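Local coordinates for protein tannase (Fusobacterium nucleatum subsp. nucleatum ATCC 25586, PDB 6YQ4) that acts as a tannase with detoxicant activity against gallotannins, probably as a hydrolase of the alpha/beta-hydrolase clan, and binds a magnesium ion, at residues Arg119-Thr122 against Tyr128-Lys131; Phe234-Ser239 against Lys373-His378. All coordinates share one frame; numbering follows the deposited sequence.

Contact 1: residues Arg119-Thr122 against Tyr128-Lys131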
loop_
_atom_site.group_PDB
_atom_site.type_symbol
_atom_site.label_atom_id
_atom_site.label_comp_id
_atom_site.label_asym_id
_atom_site.label_seq_id
_atom_site.Cartn_x
_atom_site.Cartn_y
_atom_site.Cartn_z
ATOM N N ARG A 119 3.156 -13.659 4.071
ATOM C CA ARG A 119 3.727 -13.909 5.384
ATOM C C ARG A 119 3.427 -15.301 5.937
ATOM O O ARG A 119 4.175 -15.770 6.798
ATOM C CB ARG A 119 3.239 -12.823 6.363
ATOM C CG ARG A 119 1.718 -12.710 6.456
ATOM C CD ARG A 119 1.374 -11.642 7.446
ATOM N NE ARG A 119 -0.058 -11.403 7.630
ATOM C CZ ARG A 119 -0.877 -12.174 8.337
ATOM N NH1 ARG A 119 -0.453 -13.341 8.887
ATOM N NH2 ARG A 119 -2.147 -11.806 8.448
ATOM N N THR A 120 2.380 -15.983 5.478
ATOM C CA THR A 120 2.085 -17.314 6.010
ATOM C C THR A 120 2.693 -18.451 5.194
ATOM O O THR A 120 2.571 -19.608 5.601
ATOM C CB THR A 120 0.571 -17.537 6.117
ATOM O OG1 THR A 120 -0.041 -17.230 4.866
ATOM C CG2 THR A 120 -0.038 -16.647 7.186
ATOM N N LEU A 121 3.360 -18.159 4.088
ATOM C CA LEU A 121 3.809 -19.194 3.160
ATOM C C LEU A 121 4.946 -20.048 3.729
ATOM O O LEU A 121 5.918 -19.535 4.285
ATOM C CB LEU A 121 4.267 -18.525 1.872
ATOM C CG LEU A 121 4.172 -19.201 0.521
ATOM C CD1 LEU A 121 2.878 -20.025 0.375
ATOM C CD2 LEU A 121 4.227 -18.059 -0.501
ATOM N N THR A 122 4.838 -21.360 3.568
ATOM C CA THR A 122 5.903 -22.276 3.969
ATOM C C THR A 122 6.442 -23.047 2.771
ATOM O O THR A 122 5.790 -23.171 1.725
ATOM C CB THR A 122 5.455 -23.309 5.048
ATOM O OG1 THR A 122 4.362 -24.099 4.565
ATOM C CG2 THR A 122 5.067 -22.636 6.356
ATOM N N TYR A 128 9.345 -20.927 6.957
ATOM C CA TYR A 128 8.672 -19.770 6.375
ATOM C C TYR A 128 9.494 -19.163 5.245
ATOM O O TYR A 128 10.688 -18.882 5.407
ATOM C CB TYR A 128 8.409 -18.737 7.460
ATOM C CG TYR A 128 7.478 -19.237 8.541
ATOM C CD1 TYR A 128 6.172 -19.617 8.233
ATOM C CD2 TYR A 128 7.909 -19.358 9.863
ATOM C CE1 TYR A 128 5.302 -20.098 9.221
ATOM C CE2 TYR A 128 7.057 -19.820 10.865
ATOM C CZ TYR A 128 5.752 -20.194 10.531
ATOM O OH TYR A 128 4.885 -20.632 11.492
ATOM N N ILE A 129 8.837 -18.942 4.106
ATOM C CA ILE A 129 9.468 -18.461 2.885
ATOM C C ILE A 129 8.856 -17.165 2.382
ATOM O O ILE A 129 9.221 -16.699 1.295
ATOM C CB ILE A 129 9.410 -19.533 1.780
ATOM C CG1 ILE A 129 7.951 -19.869 1.479
ATOM C CG2 ILE A 129 10.175 -20.766 2.202
ATOM C CD1 ILE A 129 7.753 -20.720 0.266
ATOM N N GLY A 130 7.933 -16.568 3.131
ATOM C CA GLY A 130 7.277 -15.362 2.667
ATOM C C GLY A 130 7.215 -14.271 3.714
ATOM O O GLY A 130 6.373 -13.368 3.644
ATOM N N LYS A 131 8.089 -14.366 4.709
ATOM C CA LYS A 131 8.280 -13.262 5.620
ATOM C C LYS A 131 9.095 -12.177 4.932
ATOM O O LYS A 131 9.750 -12.406 3.909
ATOM C CB LYS A 131 8.985 -13.714 6.897
ATOM C CG LYS A 131 8.392 -14.947 7.548
ATOM C CD LYS A 131 6.962 -14.694 7.964
ATOM C CE LYS A 131 6.614 -15.539 9.166
ATOM N NZ LYS A 131 5.304 -15.152 9.730
HETATM O O HOH W 1 6.217 -17.059 5.417
#
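I129 and L121 meet through both backbone and side chain. I129 N donates to L121 O over 3.0 Å in an almost straight bond, with 173° at the hydrogen. Beside it the two aliphatic side chains cross at a slant, L121 CG lying 3.9 Å from I129 CD1. A chi1 of 60° sets I129 CG1 between its own N and carbonyl carbon, and from there the branch runs along the facing backbone until CD1 is 3.5 Å from T122 O. At this end a lone bridge pairs T122 with Y128, and the T122 methyl CG2 packs obliquely 3.7 Å from Y128 CD1. The tyrosine ring turns its edge to L121 O.

R119 contributes mainly through its backbone. Its CA makes a CA-H...O contact of 3.2 Å with G130 O, while its extended side chain leaves the contact and places the guanidinium among G81 O, N367 OD1 and R236 O. K131 does the reverse: bent at chi2 (-62°), it folds back so that CE lies above one face of the Y128 ring, toward its rim, and brings NZ to 3.2 Å from R119 O. That bond is weak, and NZ also donates to N367 O.

Both segments belong to the loop between strand 110-114 and helix 134-148, where the chain turns back on itself without regular strand pairing. A water sits between the two arms, donating to R119 O and L121 O and accepting from G130 N at 2.9 Å. Direct backbone pairing at I129 thus gives way to a water-mediated link one residue later. Two backbone carbonyls of 119-122 therefore have two polar partners each, I129 N and the water for L121 O, the water and the weakly bound lysine for R119 O, while L121 and I129 add an apolar patch alongside.

Contact 2: residues Phe234-Ser239 against Lys373-His378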
loop_
_atom_site.group_PDB
_atom_site.type_symbol
_atom_site.label_atom_id
_atom_site.label_comp_id
_atom_site.label_asym_id
_atom_site.label_seq_id
_atom_site.Cartn_x
_atom_site.Cartn_y
_atom_site.Cartn_z
ATOM N N PHE A 234 -9.860 -9.809 12.302
ATOM C CA PHE A 234 -8.918 -10.452 11.405
ATOM C C PHE A 234 -8.024 -11.364 12.236
ATOM O O PHE A 234 -7.710 -11.052 13.387
ATOM C CB PHE A 234 -8.098 -9.407 10.625
ATOM C CG PHE A 234 -8.938 -8.552 9.691
ATOM C CD1 PHE A 234 -8.595 -7.239 9.425
ATOM C CD2 PHE A 234 -10.093 -9.075 9.098
ATOM C CE1 PHE A 234 -9.376 -6.456 8.569
ATOM C CE2 PHE A 234 -10.887 -8.303 8.245
ATOM C CZ PHE A 234 -10.529 -6.988 7.982
ATOM N N THR A 235 -7.666 -12.512 11.676
ATOM C CA THR A 235 -6.824 -13.503 12.332
ATOM C C THR A 235 -5.534 -13.687 11.540
ATOM O O THR A 235 -5.328 -13.087 10.460
ATOM C CB THR A 235 -7.544 -14.852 12.471
ATOM O OG1 THR A 235 -7.531 -15.543 11.217
ATOM C CG2 THR A 235 -8.985 -14.663 12.918
ATOM N N ARG A 236 -4.676 -14.560 12.081
ATOM C CA ARG A 236 -3.419 -14.876 11.418
ATOM C C ARG A 236 -3.652 -15.288 9.977
ATOM O O ARG A 236 -2.830 -14.991 9.100
ATOM C CB ARG A 236 -2.685 -15.993 12.179
ATOM C CG ARG A 236 -1.499 -16.572 11.406
ATOM C CD ARG A 236 -0.775 -17.644 12.194
ATOM N NE ARG A 236 0.517 -18.010 11.601
ATOM C CZ ARG A 236 0.664 -18.854 10.580
ATOM N NH1 ARG A 236 -0.402 -19.401 10.002
ATOM N NH2 ARG A 236 1.878 -19.150 10.124
ATOM N N ASN A 237 -4.801 -15.910 9.708
ATOM C CA ASN A 237 -5.045 -16.642 8.478
ATOM C C ASN A 237 -6.054 -15.961 7.564
ATOM O O ASN A 237 -6.536 -16.584 6.608
ATOM C CB ASN A 237 -5.484 -18.048 8.843
ATOM C CG ASN A 237 -4.481 -18.731 9.765
ATOM O OD1 ASN A 237 -3.361 -19.037 9.349
ATOM N ND2 ASN A 237 -4.861 -18.928 11.032
ATOM N N THR A 238 -6.366 -14.695 7.832
ATOM C CA THR A 238 -7.204 -13.893 6.952
ATOM C C THR A 238 -6.548 -13.746 5.579
ATOM O O THR A 238 -5.374 -13.385 5.471
ATOM C CB THR A 238 -7.426 -12.526 7.605
ATOM O OG1 THR A 238 -8.005 -12.711 8.908
ATOM C CG2 THR A 238 -8.316 -11.612 6.748
ATOM N N SER A 239 -7.301 -14.039 4.528
ATOM C CA SER A 239 -6.747 -13.948 3.182
ATOM C C SER A 239 -6.596 -12.486 2.745
ATOM O O SER A 239 -7.165 -11.565 3.340
ATOM C CB SER A 239 -7.634 -14.688 2.187
ATOM O OG SER A 239 -8.778 -13.906 1.910
ATOM N N LYS A 373 12.305 -19.297 10.799
ATOM C CA LYS A 373 12.027 -20.151 11.931
ATOM C C LYS A 373 11.198 -19.482 13.016
ATOM O O LYS A 373 10.999 -20.064 14.090
ATOM C CB LYS A 373 13.325 -20.661 12.536
ATOM C CG LYS A 373 13.011 -21.958 13.265
ATOM C CD LYS A 373 14.302 -22.660 13.473
ATOM C CE LYS A 373 14.734 -22.719 14.912
ATOM N NZ LYS A 373 16.168 -22.652 14.660
ATOM N N SER A 374 10.695 -18.288 12.771
ATOM C CA SER A 374 9.946 -17.558 13.780
ATOM C C SER A 374 8.704 -17.038 13.094
ATOM O O SER A 374 8.811 -16.442 12.025
ATOM C CB SER A 374 10.761 -16.385 14.358
ATOM O OG SER A 374 11.705 -16.812 15.325
ATOM N N ASP A 375 7.534 -17.262 13.695
ATOM C CA ASP A 375 6.301 -16.871 13.024
ATOM C C ASP A 375 6.000 -15.374 13.173
ATOM O O ASP A 375 5.371 -14.790 12.282
ATOM C CB ASP A 375 5.133 -17.706 13.550
ATOM C CG ASP A 375 3.902 -17.595 12.676
ATOM O OD1 ASP A 375 4.056 -17.662 11.446
ATOM O OD2 ASP A 375 2.790 -17.414 13.215
ATOM N N SER A 376 6.420 -14.740 14.274
ATOM C CA SER A 376 6.240 -13.300 14.424
ATOM C C SER A 376 7.390 -12.736 15.239
ATOM O O SER A 376 8.126 -13.470 15.900
ATOM C CB SER A 376 4.936 -12.923 15.125
ATOM O OG SER A 376 4.843 -13.570 16.389
ATOM N N LYS A 377 7.540 -11.409 15.166
ATOM C CA LYS A 377 8.554 -10.689 15.921
ATOM C C LYS A 377 8.029 -9.291 16.207
ATOM O O LYS A 377 7.007 -8.862 15.659
ATOM C CB LYS A 377 9.895 -10.594 15.181
ATOM C CG LYS A 377 10.563 -11.920 14.841
ATOM C CD LYS A 377 12.057 -11.764 14.673
ATOM C CE LYS A 377 12.683 -12.897 13.868
ATOM N NZ LYS A 377 14.154 -12.714 13.672
ATOM N N HIS A 378 8.732 -8.592 17.095
ATOM C CA HIS A 378 8.542 -7.164 17.262
ATOM C C HIS A 378 9.321 -6.407 16.203
ATOM O O HIS A 378 10.208 -6.951 15.542
ATOM C CB HIS A 378 8.987 -6.713 18.649
ATOM C CG HIS A 378 8.237 -7.385 19.746
ATOM N ND1 HIS A 378 6.879 -7.224 19.912
ATOM C CD2 HIS A 378 8.636 -8.268 20.694
ATOM C CE1 HIS A 378 6.475 -7.966 20.931
ATOM N NE2 HIS A 378 7.522 -8.605 21.426
#
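A side-on, two-pronged salt bridge between R236 and D375 makes the whole of this surface contact. The side chains approach from opposite directions, and each carboxylate oxygen receives a different nitrogen: NE of R236 gives to D375 OD2 at 2.9 Å, and NH2 of R236 gives to D375 OD1 at 3.0 Å. Both oxygens lie near the guanidinium plane, at its edge. The carboxylate, however, is turned, its plane 38° from that of the guanidinium. OD2 is met on its syn side, 18° out of the carboxylate plane, whereas the twist leaves OD1 approached from above that plane.

The arginine reaches across because its chain is fully extended from CG to NE, with CG opposite the backbone N (chi1 169°). Its CA stands on a type I beta turn from T235 to T238, in the loop between strand 228-232 and helix 240-244 of a protein whose sequence places it in the alpha/beta-hydrolase clan. Side chains brace this turn from within. T235 OG1 accepts from N237 N at 3.1 Å, forming an ST turn, and T238 OG1 accepts from T235 N at 2.8 Å. N237 OD1 takes a weak bond from NH1 of R236, so all three guanidinium nitrogens have partners within the contact region.

D375 projects from the irregular chain between helices 364-368 and 381-394. Its OD1 also takes a salt bridge from K131, and this second positive group would probably favour the ionised carboxylate. N367 of helix 364-368 packs against both R236 and D375, and the hydroxyl end of Y128 packs close to both.

Overall arrangement
Followed from the N terminus, the chain leaves strand 110-114 of the central sheet and closes contact 1 almost at once, with five residues between its segments, before entering helix 134-148. Contact 2 opens only afterwards, at 234-239, and closes 133 residues further on at 373-378, so the two follow in series, neither nesting nor crossing. One is a local loop closure; the other joins the turn ahead of helix 240-244 to the chain ahead of helix 381-394. Their centres are about 9 Å apart, and they touch: residues 119-131 reach both halves of contact 2, drawing three separate loops together on one side of the molecule.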